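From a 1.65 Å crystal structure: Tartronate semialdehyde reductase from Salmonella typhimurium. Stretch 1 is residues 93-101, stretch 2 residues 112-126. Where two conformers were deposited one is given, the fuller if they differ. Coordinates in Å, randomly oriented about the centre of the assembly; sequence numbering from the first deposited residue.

Stretch 1, residues 93-101: TVLIDMSSI
Stretch 2 (112-126) ALKAKGVEMLDAPVS

Strands 94-97 and 119-122 run parallel and extended (Val94 phi/psi -120/132), 14° between their directions and 4.5 Å apart at closest approach. Val94 pairs with Glu119, Leu95 with Met120, Ile96 with Leu121 and Asp97 with Asp122, at CA-CA distances of 4.6 to 5.1 Å. Stretch 2 enters from a helix that ends in a Schellman motif; at Gly117 (83/15) a CB would jam against the preceding carbonyl O.

Thr93 O accepts a hydrogen bond from Glu119 N at 2.9 Å. Val94 (t) shares a sheet face with Glu119, Ile96 and Leu121 (m, t); its CG2 is 4.0 Å from Glu119 CB. Leu95 N donates to Glu119 O and Leu95 O accepts from Leu121 N, each at 2.9 Å. Its buried side chain (t, p) takes the other face, an apolar meeting of CD2 with Leu113 CD1 (m, t) at 3.6 Å and selenomethionine Met120 SE (t, t, t) at 4.2 Å. Ile96 (m, t) makes apolar packing, CG2 to Ala123 CB 3.8 Å. Asp97 N donates to Leu121 O at 2.9 Å, and Asp97 O accepts from Ala123 N at 2.8 Å. Asp97 (t) OD1 accepts from Ser99 OG at 2.6 Å and Ser99 N at 3.1 Å.

Selenomethionine Met98 (m, t, p) packs CE 3.7 Å from apolar Val125 CG1. One water donates to Met98 O (2.7 Å) and Ser100 OG (2.9 Å) and accepts from Val125 N (3.1 Å), bridging the stretches beyond the last direct N-H...O hydrogen bond.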

# COMPACT_ATOMS: atom_id res chain seq x y z
N THR A 93 9.60 -3.74 22.51
CA THR A 93 9.79 -3.18 21.18
C THR A 93 8.46 -3.35 20.43
O THR A 93 7.76 -4.32 20.65
CB THR A 93 10.89 -3.97 20.44
OG1 THR A 93 12.15 -3.85 21.12
CG2 THR A 93 11.17 -3.37 19.06
N VAL A 94 8.15 -2.39 19.55
CA VAL A 94 6.92 -2.42 18.77
C VAL A 94 7.25 -2.45 17.28
O VAL A 94 8.07 -1.65 16.82
CB VAL A 94 6.06 -1.18 19.05
CG1 VAL A 94 4.79 -1.17 18.18
CG2 VAL A 94 5.72 -1.08 20.57
N LEU A 95 6.61 -3.36 16.54
CA LEU A 95 6.63 -3.35 15.08
C LEU A 95 5.31 -2.75 14.59
O LEU A 95 4.24 -3.23 14.98
CB LEU A 95 6.77 -4.75 14.51
CG LEU A 95 6.54 -4.91 12.99
CD1 LEU A 95 7.57 -4.15 12.19
CD2 LEU A 95 6.58 -6.39 12.62
N ILE A 96 5.41 -1.72 13.77
CA ILE A 96 4.28 -1.17 13.03
C ILE A 96 4.48 -1.60 11.59
O ILE A 96 5.26 -1.00 10.84
CB ILE A 96 4.17 0.36 13.17
CG1 ILE A 96 4.07 0.78 14.64
CG2 ILE A 96 2.93 0.91 12.44
CD1 ILE A 96 4.03 2.27 14.82
N ASP A 97 3.81 -2.67 11.20
CA ASP A 97 3.91 -3.11 9.81
C ASP A 97 2.87 -2.37 9.00
O ASP A 97 1.67 -2.52 9.24
CB ASP A 97 3.73 -4.62 9.69
CG ASP A 97 3.88 -5.12 8.26
OD1 ASP A 97 4.58 -4.44 7.44
OD2 ASP A 97 3.33 -6.18 7.89
N MSE A 98 3.33 -1.56 8.05
CA MSE A 98 2.47 -0.76 7.20
C MSE A 98 2.31 -1.37 5.80
O MSE A 98 1.70 -0.77 4.92
CB MSE A 98 3.01 0.67 7.13
CG MSE A 98 3.08 1.30 8.56
SE MSE A 98 3.53 3.17 8.65
CE MSE A 98 1.75 3.92 8.43
N SER A 99 2.82 -2.59 5.64
CA SER A 99 2.66 -3.38 4.42
C SER A 99 1.22 -3.84 4.26
O SER A 99 0.50 -4.04 5.25
CB SER A 99 3.55 -4.62 4.48
OG SER A 99 4.88 -4.32 4.88
N SER A 100 0.81 -4.05 3.02
CA SER A 100 -0.45 -4.71 2.73
C SER A 100 -0.20 -6.20 2.63
O SER A 100 0.43 -6.67 1.67
CB SER A 100 -1.01 -4.19 1.42
OG SER A 100 -1.23 -2.80 1.47
N ILE A 101 -0.66 -6.96 3.63
CA ILE A 101 -0.46 -8.42 3.63
C ILE A 101 -1.72 -9.13 4.08
O ILE A 101 -2.61 -8.51 4.65
CB ILE A 101 0.77 -8.87 4.50
CG1 ILE A 101 0.51 -8.71 6.01
CG2 ILE A 101 2.01 -8.12 4.09
CD1 ILE A 101 1.65 -9.28 6.88
N ALA A 112 4.17 -14.77 16.64
CA ALA A 112 5.59 -15.11 16.73
C ALA A 112 6.36 -14.03 17.50
O ALA A 112 7.21 -14.36 18.33
CB ALA A 112 6.19 -15.30 15.36
N LEU A 113 6.05 -12.76 17.24
CA LEU A 113 6.72 -11.66 17.93
C LEU A 113 6.31 -11.60 19.40
O LEU A 113 7.15 -11.34 20.26
CB LEU A 113 6.43 -10.32 17.24
CG LEU A 113 7.11 -10.19 15.87
CD1 LEU A 113 6.62 -8.97 15.14
CD2 LEU A 113 8.64 -10.15 16.00
N LYS A 114 5.04 -11.87 19.68
CA LYS A 114 4.52 -11.82 21.06
C LYS A 114 5.24 -12.81 21.97
O LYS A 114 5.44 -12.54 23.15
CB LYS A 114 3.01 -12.09 21.09
CG LYS A 114 2.40 -12.05 22.50
CD LYS A 114 0.87 -12.07 22.46
CE LYS A 114 0.26 -12.50 23.80
NZ LYS A 114 1.06 -12.09 24.99
N ALA A 115 5.64 -13.95 21.41
CA ALA A 115 6.37 -14.97 22.17
C ALA A 115 7.71 -14.43 22.68
O ALA A 115 8.23 -14.92 23.68
CB ALA A 115 6.58 -16.19 21.34
N LYS A 116 8.28 -13.45 21.98
CA LYS A 116 9.49 -12.76 22.41
C LYS A 116 9.26 -11.41 23.12
O LYS A 116 10.22 -10.70 23.45
CB LYS A 116 10.42 -12.57 21.21
CG LYS A 116 11.12 -13.86 20.81
CD LYS A 116 12.39 -14.09 21.64
CE LYS A 116 13.53 -13.17 21.22
NZ LYS A 116 14.88 -13.72 21.56
N GLY A 117 8.01 -11.05 23.37
CA GLY A 117 7.67 -9.81 24.02
C GLY A 117 7.61 -8.59 23.13
O GLY A 117 7.59 -7.46 23.61
N VAL A 118 7.58 -8.82 21.81
CA VAL A 118 7.51 -7.74 20.84
C VAL A 118 6.05 -7.53 20.43
O VAL A 118 5.36 -8.48 20.08
CB VAL A 118 8.39 -8.08 19.63
CG1 VAL A 118 8.33 -7.00 18.58
CG2 VAL A 118 9.84 -8.34 20.11
N GLU A 119 5.60 -6.28 20.48
CA GLU A 119 4.23 -5.88 20.17
C GLU A 119 4.13 -5.58 18.68
O GLU A 119 5.14 -5.34 18.03
CB GLU A 119 3.85 -4.61 20.91
CG GLU A 119 4.15 -4.63 22.40
CD GLU A 119 3.05 -5.24 23.24
OE1 GLU A 119 2.08 -5.83 22.68
OE2 GLU A 119 3.19 -5.12 24.48
N MSE A 120 2.91 -5.54 18.16
CA MSE A 120 2.72 -5.31 16.71
C MSE A 120 1.39 -4.63 16.40
O MSE A 120 0.35 -4.96 17.00
CB MSE A 120 2.80 -6.63 15.94
CG MSE A 120 2.68 -6.46 14.44
SE MSE A 120 2.89 -8.15 13.55
CE MSE A 120 2.41 -7.70 11.77
N LEU A 121 1.44 -3.66 15.50
CA LEU A 121 0.26 -3.11 14.85
C LEU A 121 0.34 -3.44 13.36
O LEU A 121 1.42 -3.37 12.76
CB LEU A 121 0.18 -1.59 14.98
CG LEU A 121 0.16 -0.97 16.38
CD1 LEU A 121 0.26 0.54 16.27
CD2 LEU A 121 -1.08 -1.40 17.09
N ASP A 122 -0.81 -3.75 12.75
CA ASP A 122 -0.92 -3.79 11.30
C ASP A 122 -1.59 -2.50 10.83
O ASP A 122 -2.77 -2.28 11.10
CB ASP A 122 -1.60 -5.06 10.75
CG ASP A 122 -3.05 -5.23 11.18
OD1 ASP A 122 -3.37 -5.13 12.40
OD2 ASP A 122 -3.95 -5.56 10.36
N ALA A 123 -0.80 -1.64 10.19
CA ALA A 123 -1.22 -0.29 9.82
C ALA A 123 -0.98 0.03 8.34
O ALA A 123 -0.23 0.95 8.00
CB ALA A 123 -0.49 0.72 10.69
N PRO A 124 -1.62 -0.73 7.44
CA PRO A 124 -1.53 -0.45 6.01
C PRO A 124 -2.17 0.89 5.67
O PRO A 124 -2.89 1.51 6.47
CB PRO A 124 -2.28 -1.63 5.36
CG PRO A 124 -3.21 -2.11 6.41
CD PRO A 124 -2.48 -1.90 7.71
N VAL A 125 -1.89 1.35 4.46
CA VAL A 125 -2.22 2.70 4.06
C VAL A 125 -2.94 2.75 2.75
O VAL A 125 -2.88 1.79 1.95
CB VAL A 125 -0.94 3.60 3.98
CG1 VAL A 125 -0.08 3.44 5.22
CG2 VAL A 125 -0.09 3.30 2.75
N SER A 126 -3.57 3.89 2.49
CA SER A 126 -4.11 4.17 1.15
C SER A 126 -3.97 5.63 0.77
O SER A 126 -4.16 6.54 1.60
CB SER A 126 -5.57 3.76 1.07
OG SER A 126 -6.02 3.97 -0.24
O HOH W 1 -0.06 -0.56 2.83